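Local coordinates for oxidoreductase, iron/ascorbate family (Shewanella oneidensis, PDB 3ON7), which probably uses iron(II) and oxygen to break 2-oxoglutarate down to ethylene, or to oxidise L-arginine while forming succinate, at residues Ile43-Gln48 with Ser244-Leu248; Ile214-Leu218 with Tyr269-Arg273; Gly162-Ala168 with Asn235-Lys241; Glu64-Gly68 with Pro94-Ile98. All blocks are in the same frame, centred on the assembly; numbering follows the deposited sequence. Where two conformers were deposited one is given.

How the contacts relate
Contacts 1, 2 and 4 are partly buried, whereas contact 3 lies at the surface, its centre about 23 Å from that of the chain. Contacts 1 and 3 meet where Arg-245 packs on Thr-239, the loop of 235-241 leading into strand 245-252 used by contact 1. Contact 1 joins helix 37-51 to that strand by apolar packing and two bridging waters. Contact 2, on the opposite side of the chain's centre, ties two helices by a salt bridge. Contact 3 joins loops by side-chain and backbone donors to carbonyl oxygens, contact 4 by one carboxylate that accepts from a backbone N-H. Contacts 2 and 4, about 22 Å apart between centres, also both touch the second subunit.

Contact 1: Ile43-Gln48 with Ser244-Leu248; sequences IYTEWQ and SRISL
The ring of Tyr-44 carries Ile-246 on one face, where CG2 makes a CH-pi contact with the ring centroid at 4.2 Å, offset toward the rim. Water 2 lies at the ring edge, in plane, and Leu-248 approaches obliquely, its CD1 3.6 Å from Tyr-44 CE1. The same methyl touches Ile-43 CG2 one residue earlier on the helix, so a single branch of the leucine serves two neighbouring side chains. Ile-246 has CG2 anti to its backbone N and CG1 beside that N (chi1 -69°), which sends the first branch to the tyrosine and the second toward Gln-48. There the chain of Gln-48, bent at chi2 (60°), brings OE1 to 3.4 Å from Ile-246 CG1 and 3.2 Å from Ser-244 CB; the serine hydroxyl itself is hydrogen-bonded to His-156 NE2.

The polar end of Tyr-44 works through water. Its OH accepts from water 1, which in turn accepts from Leu-248 N at 2.8 Å, and donates to water 2, which donates a hydrogen bond to Ile-246 O at 2.6 Å. A leucine in place of Tyr-44 would probably leave both waters without their shared hydroxyl and uncover the CG2 methyl of Ile-246. Helix 37-51 packs across strand 245-252 of the main sheet, with Trp-47 reaching on to strand 151-157 and helix 103-126. The chemistry implies an interface held by apolar surface, with the hydrogen-bonding groups of the strand at Ile-246 and Leu-248 satisfied through solvent rather than by the helix directly.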
loop_
_atom_site.group_PDB
_atom_site.type_symbol
_atom_site.label_atom_id
_atom_site.label_comp_id
_atom_site.label_asym_id
_atom_site.label_seq_id
_atom_site.Cartn_x
_atom_site.Cartn_y
_atom_site.Cartn_z
ATOM N N ILE B 43 25.517 10.368 19.088
ATOM C CA ILE B 43 24.487 9.632 18.374
ATOM C C ILE B 43 24.920 8.198 18.032
ATOM O O ILE B 43 24.150 7.261 18.263
ATOM C CB ILE B 43 24.019 10.426 17.122
ATOM C CG1 ILE B 43 23.089 11.563 17.568
ATOM C CG2 ILE B 43 23.281 9.559 16.116
ATOM C CD1 ILE B 43 22.918 12.639 16.537
ATOM N N TYR B 44 26.131 8.019 17.513
ATOM C CA TYR B 44 26.655 6.681 17.247
ATOM C C TYR B 44 26.607 5.843 18.514
ATOM O O TYR B 44 26.157 4.684 18.501
ATOM C CB TYR B 44 28.106 6.735 16.773
ATOM C CG TYR B 44 28.293 6.780 15.279
ATOM C CD1 TYR B 44 27.802 7.836 14.528
ATOM C CD2 TYR B 44 28.993 5.789 14.619
ATOM C CE1 TYR B 44 28.002 7.899 13.154
ATOM C CE2 TYR B 44 29.185 5.842 13.242
ATOM C CZ TYR B 44 28.685 6.898 12.519
ATOM O OH TYR B 44 28.863 6.955 11.153
ATOM N N THR B 45 27.035 6.452 19.618
ATOM C CA THR B 45 27.116 5.762 20.891
ATOM C C THR B 45 25.754 5.322 21.395
ATOM O O THR B 45 25.582 4.164 21.742
ATOM C CB THR B 45 27.852 6.611 21.961
ATOM O OG1 THR B 45 29.214 6.794 21.552
ATOM C CG2 THR B 45 27.836 5.930 23.328
ATOM N N GLU B 46 24.779 6.217 21.436
ATOM C CA GLU B 46 23.518 5.848 22.069
ATOM C C GLU B 46 22.626 4.984 21.178
ATOM O O GLU B 46 21.796 4.223 21.687
ATOM C CB GLU B 46 22.781 7.060 22.668
ATOM C CG GLU B 46 22.406 8.173 21.721
ATOM C CD GLU B 46 21.909 9.424 22.445
ATOM O OE1 GLU B 46 22.039 9.500 23.688
ATOM O OE2 GLU B 46 21.376 10.330 21.764
ATOM N N TRP B 47 22.818 5.054 19.861
ATOM C CA TRP B 47 22.066 4.188 18.961
ATOM C C TRP B 47 22.671 2.802 18.924
ATOM O O TRP B 47 21.951 1.807 18.885
ATOM C CB TRP B 47 21.955 4.804 17.563
ATOM C CG TRP B 47 20.874 5.810 17.555
ATOM C CD1 TRP B 47 20.980 7.129 17.839
ATOM C CD2 TRP B 47 19.495 5.566 17.303
ATOM N NE1 TRP B 47 19.756 7.733 17.766
ATOM C CE2 TRP B 47 18.826 6.792 17.426
ATOM C CE3 TRP B 47 18.763 4.435 16.972
ATOM C CZ2 TRP B 47 17.465 6.915 17.222
ATOM C CZ3 TRP B 47 17.404 4.562 16.783
ATOM C CH2 TRP B 47 16.772 5.787 16.906
ATOM N N GLN B 48 23.989 2.722 18.965
ATOM C CA GLN B 48 24.632 1.430 19.179
ATOM C C GLN B 48 24.057 0.742 20.418
ATOM O O GLN B 48 23.701 -0.443 20.395
ATOM C CB GLN B 48 26.142 1.584 19.324
ATOM C CG GLN B 48 26.885 0.262 19.434
ATOM C CD GLN B 48 26.693 -0.618 18.216
ATOM O OE1 GLN B 48 27.297 -0.391 17.183
ATOM N NE2 GLN B 48 25.843 -1.628 18.339
ATOM N N SER B 244 30.562 -4.139 15.049
ATOM C CA SER B 244 29.329 -3.485 14.627
ATOM C C SER B 244 29.666 -2.303 13.729
ATOM O O SER B 244 30.734 -1.694 13.859
ATOM C CB SER B 244 28.556 -2.943 15.826
ATOM O OG SER B 244 27.807 -3.941 16.499
ATOM N N ARG B 245 28.764 -1.983 12.817
ATOM C CA ARG B 245 28.853 -0.724 12.076
ATOM C C ARG B 245 27.521 0.005 12.132
ATOM O O ARG B 245 26.475 -0.567 11.834
ATOM C CB ARG B 245 29.236 -0.957 10.622
ATOM C CG ARG B 245 29.434 0.344 9.847
ATOM C CD ARG B 245 29.979 0.118 8.452
ATOM N NE ARG B 245 31.265 -0.577 8.454
ATOM C CZ ARG B 245 31.861 -1.037 7.364
ATOM N NH1 ARG B 245 31.291 -0.866 6.179
ATOM N NH2 ARG B 245 33.024 -1.680 7.453
ATOM N N ILE B 246 27.579 1.264 12.531
ATOM C CA ILE B 246 26.420 2.155 12.566
ATOM C C ILE B 246 26.661 3.162 11.449
ATOM O O ILE B 246 27.805 3.555 11.215
ATOM C CB ILE B 246 26.319 2.884 13.923
ATOM C CG1 ILE B 246 25.958 1.884 15.033
ATOM C CG2 ILE B 246 25.321 4.044 13.872
ATOM C CD1 ILE B 246 24.491 1.500 15.100
ATOM N N SER B 247 25.604 3.519 10.726
ATOM C CA SER B 247 25.660 4.635 9.763
ATOM C C SER B 247 24.324 5.396 9.713
ATOM O O SER B 247 23.283 4.834 10.051
ATOM C CB SER B 247 26.066 4.150 8.379
ATOM O OG SER B 247 25.070 3.327 7.849
ATOM N N LEU B 248 24.373 6.667 9.300
ATOM C CA LEU B 248 23.246 7.595 9.457
ATOM C C LEU B 248 22.849 8.326 8.156
ATOM O O LEU B 248 22.707 9.539 8.134
ATOM C CB LEU B 248 23.609 8.631 10.518
ATOM C CG LEU B 248 24.115 8.107 11.860
ATOM C CD1 LEU B 248 24.729 9.261 12.638
ATOM C CD2 LEU B 248 23.007 7.454 12.642
HETATM O O HOH W 1 26.898 7.956 9.354
HETATM O O HOH W 2 29.652 4.778 9.866
#

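Contact 2: Ile214-Leu218 with Tyr269-Arg273; sequences IGDML and YLMER
Charge pairing links Asp-216 and Arg-273 in a salt bridge, NH2 donating to OD2 at 2.8 Å with an N-H...O angle of 162°. The carboxylate meets the guanidinium at its edge, nearly in the guanidinium plane, but the two flat groups are turned 70° apart, and the nitrogen comes to the anti side of OD2, somewhat out of the carboxylate plane. Bends at chi2 and chi3 fold the arginine chain and bring its head to the acid. The other carboxylate oxygen, OD1, is hydrogen-bonded to Ser-228, so both oxygens of Asp-216 are held.

Water adds two further links. Water 4 donates to Asp-216 OD2 and accepts from Arg-273 NH1 at 3.0 Å, closing a ring beside the direct bond. Water 3 donates to Asp-216 O and lies 3.3 Å from Tyr-269 OH.

Van der Waals contact brings Asp-216 CB within 3.4 Å of Tyr-269 OH. Apolar packing is left to the extended selenomethionine Met-217, which runs past the tyrosine ring in the opposite direction, CG lying 3.9 Å from Tyr-269 CD2. The end of that chain, CE, reaches Leu-270 CB at 4.5 Å.

Gly-215 is the N-cap of helix 216-221, and helix 266-277 packs against the start of that helix, which follows strand 210-214 of what is probably the double-stranded beta-helix core. The Asp-216 side chain lies near, without touching, His-174, Asp-176 and His-231, whose donor atoms face one point and which probably form the iron-binding facial triad.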
loop_
_atom_site.group_PDB
_atom_site.type_symbol
_atom_site.label_atom_id
_atom_site.label_comp_id
_atom_site.label_asym_id
_atom_site.label_seq_id
_atom_site.Cartn_x
_atom_site.Cartn_y
_atom_site.Cartn_z
ATOM N N ILE B 214 23.945 13.181 -5.424
ATOM C CA ILE B 214 22.773 13.465 -6.248
ATOM C C ILE B 214 21.909 12.214 -6.303
ATOM O O ILE B 214 22.449 11.108 -6.411
ATOM C CB ILE B 214 23.211 13.748 -7.703
ATOM C CG1 ILE B 214 24.139 14.958 -7.775
ATOM C CG2 ILE B 214 21.979 13.921 -8.669
ATOM C CD1 ILE B 214 23.536 16.290 -7.285
ATOM N N GLY B 215 20.589 12.392 -6.242
ATOM C CA GLY B 215 19.616 11.298 -6.413
ATOM C C GLY B 215 18.792 11.476 -7.693
ATOM O O GLY B 215 18.818 12.554 -8.316
ATOM N N ASP B 216 18.072 10.421 -8.096
ATOM C CA ASP B 216 17.372 10.412 -9.390
ATOM C C ASP B 216 16.481 11.621 -9.633
ATOM O O ASP B 216 16.387 12.121 -10.759
ATOM C CB ASP B 216 16.510 9.157 -9.544
ATOM C CG ASP B 216 17.334 7.926 -9.775
ATOM O OD1 ASP B 216 18.548 8.101 -10.007
ATOM O OD2 ASP B 216 16.780 6.801 -9.704
HETATM N N MSE B 217 15.809 12.084 -8.591
HETATM C CA MSE B 217 14.927 13.229 -8.758
HETATM C C MSE B 217 15.648 14.557 -9.087
HETATM O O MSE B 217 15.082 15.385 -9.791
HETATM C CB MSE B 217 13.993 13.361 -7.571
HETATM C CG MSE B 217 12.837 12.367 -7.627
HETATM SE SE MSE B 217 11.857 12.428 -5.982
HETATM C CE MSE B 217 10.752 10.864 -6.229
ATOM N N LEU B 218 16.884 14.745 -8.631
ATOM C CA LEU B 218 17.681 15.932 -9.022
ATOM C C LEU B 218 18.306 15.757 -10.406
ATOM O O LEU B 218 18.480 16.747 -11.144
ATOM C CB LEU B 218 18.772 16.274 -7.970
ATOM C CG LEU B 218 19.549 17.583 -8.162
ATOM C CD1 LEU B 218 18.616 18.770 -8.389
ATOM C CD2 LEU B 218 20.468 17.867 -6.948
ATOM N N TYR B 269 6.761 10.527 -10.393
ATOM C CA TYR B 269 8.019 9.850 -10.647
ATOM C C TYR B 269 8.113 8.587 -9.793
ATOM O O TYR B 269 8.496 7.531 -10.278
ATOM C CB TYR B 269 9.201 10.774 -10.346
ATOM C CG TYR B 269 10.537 10.227 -10.789
ATOM C CD1 TYR B 269 10.984 10.403 -12.081
ATOM C CD2 TYR B 269 11.342 9.519 -9.918
ATOM C CE1 TYR B 269 12.215 9.905 -12.488
ATOM C CE2 TYR B 269 12.558 9.012 -10.319
ATOM C CZ TYR B 269 12.991 9.202 -11.606
ATOM O OH TYR B 269 14.214 8.691 -12.008
ATOM N N LEU B 270 7.737 8.682 -8.522
ATOM C CA LEU B 270 7.747 7.508 -7.649
ATOM C C LEU B 270 6.714 6.464 -8.152
ATOM O O LEU B 270 7.038 5.276 -8.307
ATOM C CB LEU B 270 7.419 7.912 -6.240
ATOM C CG LEU B 270 7.447 6.804 -5.188
ATOM C CD1 LEU B 270 8.859 6.222 -5.086
ATOM C CD2 LEU B 270 6.974 7.417 -3.843
HETATM N N MSE B 271 5.497 6.922 -8.444
HETATM C CA MSE B 271 4.461 6.009 -8.895
HETATM C C MSE B 271 4.993 5.237 -10.110
HETATM O O MSE B 271 4.838 4.022 -10.196
HETATM C CB MSE B 271 3.151 6.740 -9.253
HETATM C CG MSE B 271 2.308 7.265 -8.107
HETATM SE SE MSE B 271 1.985 6.046 -6.607
HETATM C CE MSE B 271 3.396 6.593 -5.494
ATOM N N GLU B 272 5.660 5.934 -11.022
ATOM C CA GLU B 272 6.210 5.272 -12.200
ATOM C C GLU B 272 7.243 4.210 -11.830
ATOM O O GLU B 272 7.308 3.139 -12.465
ATOM C CB GLU B 272 6.799 6.289 -13.162
ATOM C CG GLU B 272 7.171 5.709 -14.514
ATOM C CD GLU B 272 5.976 5.066 -15.245
ATOM O OE1 GLU B 272 4.814 5.529 -15.061
ATOM O OE2 GLU B 272 6.219 4.095 -16.006
ATOM N N ARG B 273 8.042 4.492 -10.801
ATOM C CA ARG B 273 9.062 3.529 -10.350
ATOM C C ARG B 273 8.401 2.277 -9.824
ATOM O O ARG B 273 8.793 1.177 -10.183
ATOM C CB ARG B 273 9.985 4.125 -9.283
ATOM C CG ARG B 273 11.060 3.173 -8.780
ATOM C CD ARG B 273 12.009 2.760 -9.880
ATOM N NE ARG B 273 12.739 3.893 -10.423
ATOM C CZ ARG B 273 13.799 4.437 -9.841
ATOM N NH1 ARG B 273 14.256 3.951 -8.691
ATOM N NH2 ARG B 273 14.410 5.469 -10.409
HETATM O O HOH W 3 16.580 10.695 -13.028
HETATM O O HOH W 4 16.865 4.894 -7.679
#

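Contact 3: Gly162-Ala168 with Asn235-Lys241; sequences GDEEMGA and NPEGTDK
Lys-241 and Met-166 meet where two surface loops run side by side, beyond the ends of strands in the double-stranded beta-helix fold expected of a 2-oxoglutarate oxygenase: the loop 162-168 leads into strand 169-174, and the loop 235-241 follows strand 231-234, its neighbour in the sheet. The lysine starts at CB, 3.9 Å from the selenium of Met-166, a selenomethionine. Its CG sits between the backbone N and the carbonyl carbon (chi1 76°), and from there the chain runs out extended, CD and CE passing alongside Glu-164 O. At the tip NZ donates twice to backbone carbonyls, to Glu-164 O at 2.7 Å and to Gly-162 O at 2.9 Å. In the first bond the nitrogen is tilted somewhat from the carbonyl plane, in the second it lies above it. The ammonium is thus gripped by the backbone of the opposing loop.

Beside it, Met-166 lies across Asn-235 at about a right angle, its CG 3.3 Å from ND2, while SE touches Thr-239 CG2 at 3.7 Å. Thr-239 ends a type II turn begun at Pro-236, whose carbonyl O takes bonds from both Thr-239 N and OG1. At the far end the backbone N of Asn-235 donates to Ala-168 O, and Asn-235 OD1 accepts from Arg-170 NE. The amide nitrogen ND2 of Asn-235, finally, reaches Gly-167 O at 3.0 Å in a nearly straight bond of 169°.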
loop_
_atom_site.group_PDB
_atom_site.type_symbol
_atom_site.label_atom_id
_atom_site.label_comp_id
_atom_site.label_asym_id
_atom_site.label_seq_id
_atom_site.Cartn_x
_atom_site.Cartn_y
_atom_site.Cartn_z
ATOM N N GLY B 162 31.900 -16.848 14.987
ATOM C CA GLY B 162 32.046 -18.233 14.582
ATOM C C GLY B 162 32.504 -18.398 13.142
ATOM O O GLY B 162 33.505 -17.795 12.722
ATOM N N ASP B 163 31.746 -19.202 12.392
ATOM C CA ASP B 163 32.031 -19.567 11.001
ATOM C C ASP B 163 31.293 -18.683 9.988
ATOM O O ASP B 163 31.518 -18.795 8.778
ATOM C CB ASP B 163 31.627 -21.033 10.777
ATOM C CG ASP B 163 30.231 -21.347 11.319
ATOM O OD1 ASP B 163 29.361 -20.451 11.287
ATOM O OD2 ASP B 163 30.015 -22.483 11.793
ATOM N N GLU B 164 30.377 -17.840 10.486
ATOM C CA GLU B 164 29.627 -16.887 9.647
ATOM C C GLU B 164 30.552 -16.143 8.678
ATOM O O GLU B 164 31.524 -15.513 9.101
ATOM C CB GLU B 164 28.915 -15.848 10.513
ATOM C CG GLU B 164 27.655 -16.311 11.223
ATOM C CD GLU B 164 26.952 -15.155 11.948
ATOM O OE1 GLU B 164 27.403 -14.792 13.059
ATOM O OE2 GLU B 164 25.957 -14.606 11.412
ATOM N N GLU B 165 30.246 -16.224 7.384
ATOM C CA GLU B 165 31.064 -15.590 6.355
ATOM C C GLU B 165 30.591 -14.164 6.103
ATOM O O GLU B 165 29.399 -13.882 6.053
ATOM C CB GLU B 165 31.009 -16.381 5.044
HETATM N N MSE B 166 31.550 -13.267 5.952
HETATM C CA MSE B 166 31.287 -11.913 5.500
HETATM C C MSE B 166 31.523 -11.911 3.986
HETATM O O MSE B 166 32.595 -12.297 3.523
HETATM C CB MSE B 166 32.227 -10.939 6.229
HETATM C CG MSE B 166 32.302 -9.539 5.686
HETATM SE SE MSE B 166 33.068 -8.314 7.014
HETATM C CE MSE B 166 31.383 -7.805 7.798
ATOM N N GLY B 167 30.519 -11.501 3.224
ATOM C CA GLY B 167 30.675 -11.371 1.780
ATOM C C GLY B 167 31.581 -10.215 1.400
ATOM O O GLY B 167 31.804 -9.302 2.203
ATOM N N ALA B 168 32.090 -10.243 0.170
ATOM C CA ALA B 168 32.895 -9.135 -0.357
ATOM C C ALA B 168 32.086 -7.831 -0.510
ATOM O O ALA B 168 32.658 -6.741 -0.521
ATOM C CB ALA B 168 33.521 -9.523 -1.666
ATOM N N ASN B 235 33.400 -4.813 1.508
ATOM C CA ASN B 235 34.168 -5.144 2.734
ATOM C C ASN B 235 35.583 -5.474 2.298
ATOM O O ASN B 235 35.876 -6.613 1.936
ATOM C CB ASN B 235 33.571 -6.345 3.493
ATOM C CG ASN B 235 32.236 -6.031 4.148
ATOM O OD1 ASN B 235 32.069 -4.982 4.743
ATOM N ND2 ASN B 235 31.275 -6.939 4.022
ATOM N N PRO B 236 36.460 -4.464 2.272
ATOM C CA PRO B 236 37.790 -4.702 1.750
ATOM C C PRO B 236 38.607 -5.559 2.706
ATOM O O PRO B 236 38.228 -5.718 3.857
ATOM C CB PRO B 236 38.379 -3.294 1.601
ATOM C CG PRO B 236 37.624 -2.448 2.519
ATOM C CD PRO B 236 36.257 -3.053 2.644
ATOM N N GLU B 237 39.697 -6.122 2.199
ATOM C CA GLU B 237 40.555 -6.999 2.958
ATOM C C GLU B 237 40.979 -6.267 4.225
ATOM O O GLU B 237 41.385 -5.120 4.170
ATOM C CB GLU B 237 41.757 -7.416 2.094
ATOM C CG GLU B 237 42.783 -8.306 2.768
ATOM C CD GLU B 237 42.214 -9.620 3.293
ATOM O OE1 GLU B 237 41.407 -10.269 2.577
ATOM O OE2 GLU B 237 42.601 -10.007 4.424
ATOM N N GLY B 238 40.801 -6.911 5.371
ATOM C CA GLY B 238 41.093 -6.286 6.663
ATOM C C GLY B 238 39.874 -5.932 7.501
ATOM O O GLY B 238 39.985 -5.798 8.715
ATOM N N THR B 239 38.719 -5.775 6.857
ATOM C CA THR B 239 37.467 -5.517 7.552
ATOM C C THR B 239 37.226 -6.605 8.610
ATOM O O THR B 239 37.261 -7.795 8.312
ATOM C CB THR B 239 36.255 -5.463 6.565
ATOM O OG1 THR B 239 36.494 -4.488 5.535
ATOM C CG2 THR B 239 34.960 -5.123 7.300
ATOM N N ASP B 240 37.002 -6.179 9.848
ATOM C CA ASP B 240 36.843 -7.097 10.960
ATOM C C ASP B 240 35.366 -7.424 11.111
ATOM O O ASP B 240 34.578 -6.571 11.493
ATOM C CB ASP B 240 37.389 -6.439 12.235
ATOM C CG ASP B 240 37.389 -7.376 13.448
ATOM O OD1 ASP B 240 36.730 -8.431 13.434
ATOM O OD2 ASP B 240 38.069 -7.035 14.427
ATOM N N LYS B 241 34.997 -8.665 10.828
ATOM C CA LYS B 241 33.588 -9.066 10.812
ATOM C C LYS B 241 32.913 -8.991 12.193
ATOM O O LYS B 241 31.707 -8.853 12.278
ATOM C CB LYS B 241 33.426 -10.471 10.226
ATOM C CG LYS B 241 33.827 -11.594 11.160
ATOM C CD LYS B 241 33.650 -12.935 10.503
ATOM C CE LYS B 241 33.739 -14.072 11.512
ATOM N NZ LYS B 241 33.439 -15.433 10.958
#

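Contact 4: Glu64-Gly68 with Pro94-Ile98; sequences ETHDG and PWGRI
Asp-67 and Gly-96 bring the two segments closest, their CA atoms 5.8 Å apart, in loops without regular structure, and Gly-68 follows at backbone angles where a CB would press on the preceding carbonyl O. The carboxylate of Asp-67 carries the polar link. OD2 accepts from Arg-97 N at 2.9 Å through its anti lone pair, with an N-H...O angle of 153°, and lies 3.4 Å from Gly-96 CA. OD1 takes the hydroxyl of Thr-65 on its syn side but well out of the carboxylate plane, and a second donor from Asn-62, so the acid is held at both oxygens.

The loops bracket strands 68-70 and 88-92, antiparallel neighbours at one edge of the main sheet, so the aspartate ties the entrance of the first to the exit of the second. An alanine at Asp-67 is likely to leave Arg-97 N and the Thr-65 hydroxyl without the carboxylate that accepts from both.

Trp-95 packs against this group with CZ3, 3.8 Å from Asp-67 CG, the carboxylate and ring planes being 49° apart, and with CH2, 4.1 Å from Thr-65 CB. Thr-65 O lies at the ring edge. A chi1 of 53° places CG between backbone N and carbonyl carbon, the indole turned to the 64-68 loop. NE1 donates to His-148 O of the same chain, whose ring stacks on the indole, as does His-148 of the third subunit.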
loop_
_atom_site.group_PDB
_atom_site.type_symbol
_atom_site.label_atom_id
_atom_site.label_comp_id
_atom_site.label_asym_id
_atom_site.label_seq_id
_atom_site.Cartn_x
_atom_site.Cartn_y
_atom_site.Cartn_z
ATOM N N GLU B 64 1.589 0.504 8.841
ATOM C CA GLU B 64 1.002 1.447 7.900
ATOM C C GLU B 64 2.024 2.379 7.294
ATOM O O GLU B 64 2.104 2.484 6.072
ATOM C CB GLU B 64 -0.121 2.277 8.540
ATOM C CG GLU B 64 -0.961 2.982 7.493
ATOM C CD GLU B 64 -1.977 3.937 8.052
ATOM O OE1 GLU B 64 -2.128 4.034 9.294
ATOM O OE2 GLU B 64 -2.628 4.601 7.216
ATOM N N THR B 65 2.789 3.055 8.156
ATOM C CA THR B 65 3.666 4.148 7.750
ATOM C C THR B 65 5.180 3.842 7.797
ATOM O O THR B 65 5.993 4.693 7.463
ATOM C CB THR B 65 3.374 5.404 8.584
ATOM O OG1 THR B 65 3.480 5.108 9.979
ATOM C CG2 THR B 65 1.957 5.891 8.316
ATOM N N HIS B 66 5.556 2.632 8.192
ATOM C CA HIS B 66 6.958 2.197 8.150
ATOM C C HIS B 66 7.954 3.128 8.864
ATOM O O HIS B 66 9.095 3.288 8.447
ATOM C CB HIS B 66 7.359 1.912 6.699
ATOM C CG HIS B 66 6.605 0.763 6.106
ATOM N ND1 HIS B 66 5.507 0.937 5.293
ATOM C CD2 HIS B 66 6.754 -0.578 6.254
ATOM C CE1 HIS B 66 5.019 -0.245 4.951
ATOM N NE2 HIS B 66 5.744 -1.182 5.534
ATOM N N ASP B 67 7.508 3.719 9.969
ATOM C CA ASP B 67 8.385 4.413 10.887
ATOM C C ASP B 67 8.665 3.505 12.083
ATOM O O ASP B 67 7.764 2.805 12.568
ATOM C CB ASP B 67 7.780 5.757 11.347
ATOM C CG ASP B 67 6.420 5.621 12.069
ATOM O OD1 ASP B 67 5.500 4.978 11.509
ATOM O OD2 ASP B 67 6.258 6.199 13.181
ATOM N N GLY B 68 9.913 3.505 12.556
ATOM C CA GLY B 68 10.279 2.713 13.746
ATOM C C GLY B 68 11.393 1.716 13.482
ATOM O O GLY B 68 12.199 1.902 12.581
ATOM N N PRO B 94 10.628 13.257 11.823
ATOM C CA PRO B 94 10.171 14.220 12.840
ATOM C C PRO B 94 8.757 13.930 13.361
ATOM O O PRO B 94 8.464 14.141 14.542
ATOM C CB PRO B 94 10.162 15.544 12.077
ATOM C CG PRO B 94 11.154 15.361 10.990
ATOM C CD PRO B 94 11.116 13.930 10.610
ATOM N N TRP B 95 7.901 13.442 12.468
ATOM C CA TRP B 95 6.527 13.087 12.790
ATOM C C TRP B 95 6.353 11.683 13.367
ATOM O O TRP B 95 5.276 11.324 13.854
ATOM C CB TRP B 95 5.647 13.207 11.539
ATOM C CG TRP B 95 6.141 12.458 10.326
ATOM C CD1 TRP B 95 6.813 12.986 9.274
ATOM C CD2 TRP B 95 5.967 11.066 10.032
ATOM N NE1 TRP B 95 7.067 12.023 8.336
ATOM C CE2 TRP B 95 6.566 10.830 8.778
ATOM C CE3 TRP B 95 5.356 9.998 10.698
ATOM C CZ2 TRP B 95 6.596 9.565 8.185
ATOM C CZ3 TRP B 95 5.392 8.732 10.112
ATOM C CH2 TRP B 95 5.991 8.536 8.852
ATOM N N GLY B 96 7.400 10.883 13.318
ATOM C CA GLY B 96 7.246 9.461 13.581
ATOM C C GLY B 96 7.646 9.044 14.981
ATOM O O GLY B 96 7.941 9.872 15.844
ATOM N N ARG B 97 7.673 7.736 15.195
ATOM C CA ARG B 97 7.984 7.207 16.499
ATOM C C ARG B 97 9.462 7.219 16.748
ATOM O O ARG B 97 10.236 6.732 15.944
ATOM C CB ARG B 97 7.501 5.786 16.632
ATOM C CG ARG B 97 7.343 5.450 18.081
ATOM C CD ARG B 97 6.868 4.105 18.237
ATOM N NE ARG B 97 6.847 3.699 19.615
ATOM C CZ ARG B 97 6.630 2.444 19.987
ATOM N NH1 ARG B 97 6.431 1.507 19.052
ATOM N NH2 ARG B 97 6.611 2.127 21.283
ATOM N N ILE B 98 9.842 7.756 17.899
ATOM C CA ILE B 98 11.235 7.826 18.323
ATOM C C ILE B 98 11.275 7.536 19.832
ATOM O O ILE B 98 10.451 8.047 20.570
ATOM C CB ILE B 98 11.831 9.227 18.058
ATOM C CG1 ILE B 98 11.555 9.659 16.613
ATOM C CG2 ILE B 98 13.327 9.213 18.316
ATOM C CD1 ILE B 98 12.025 11.017 16.283
#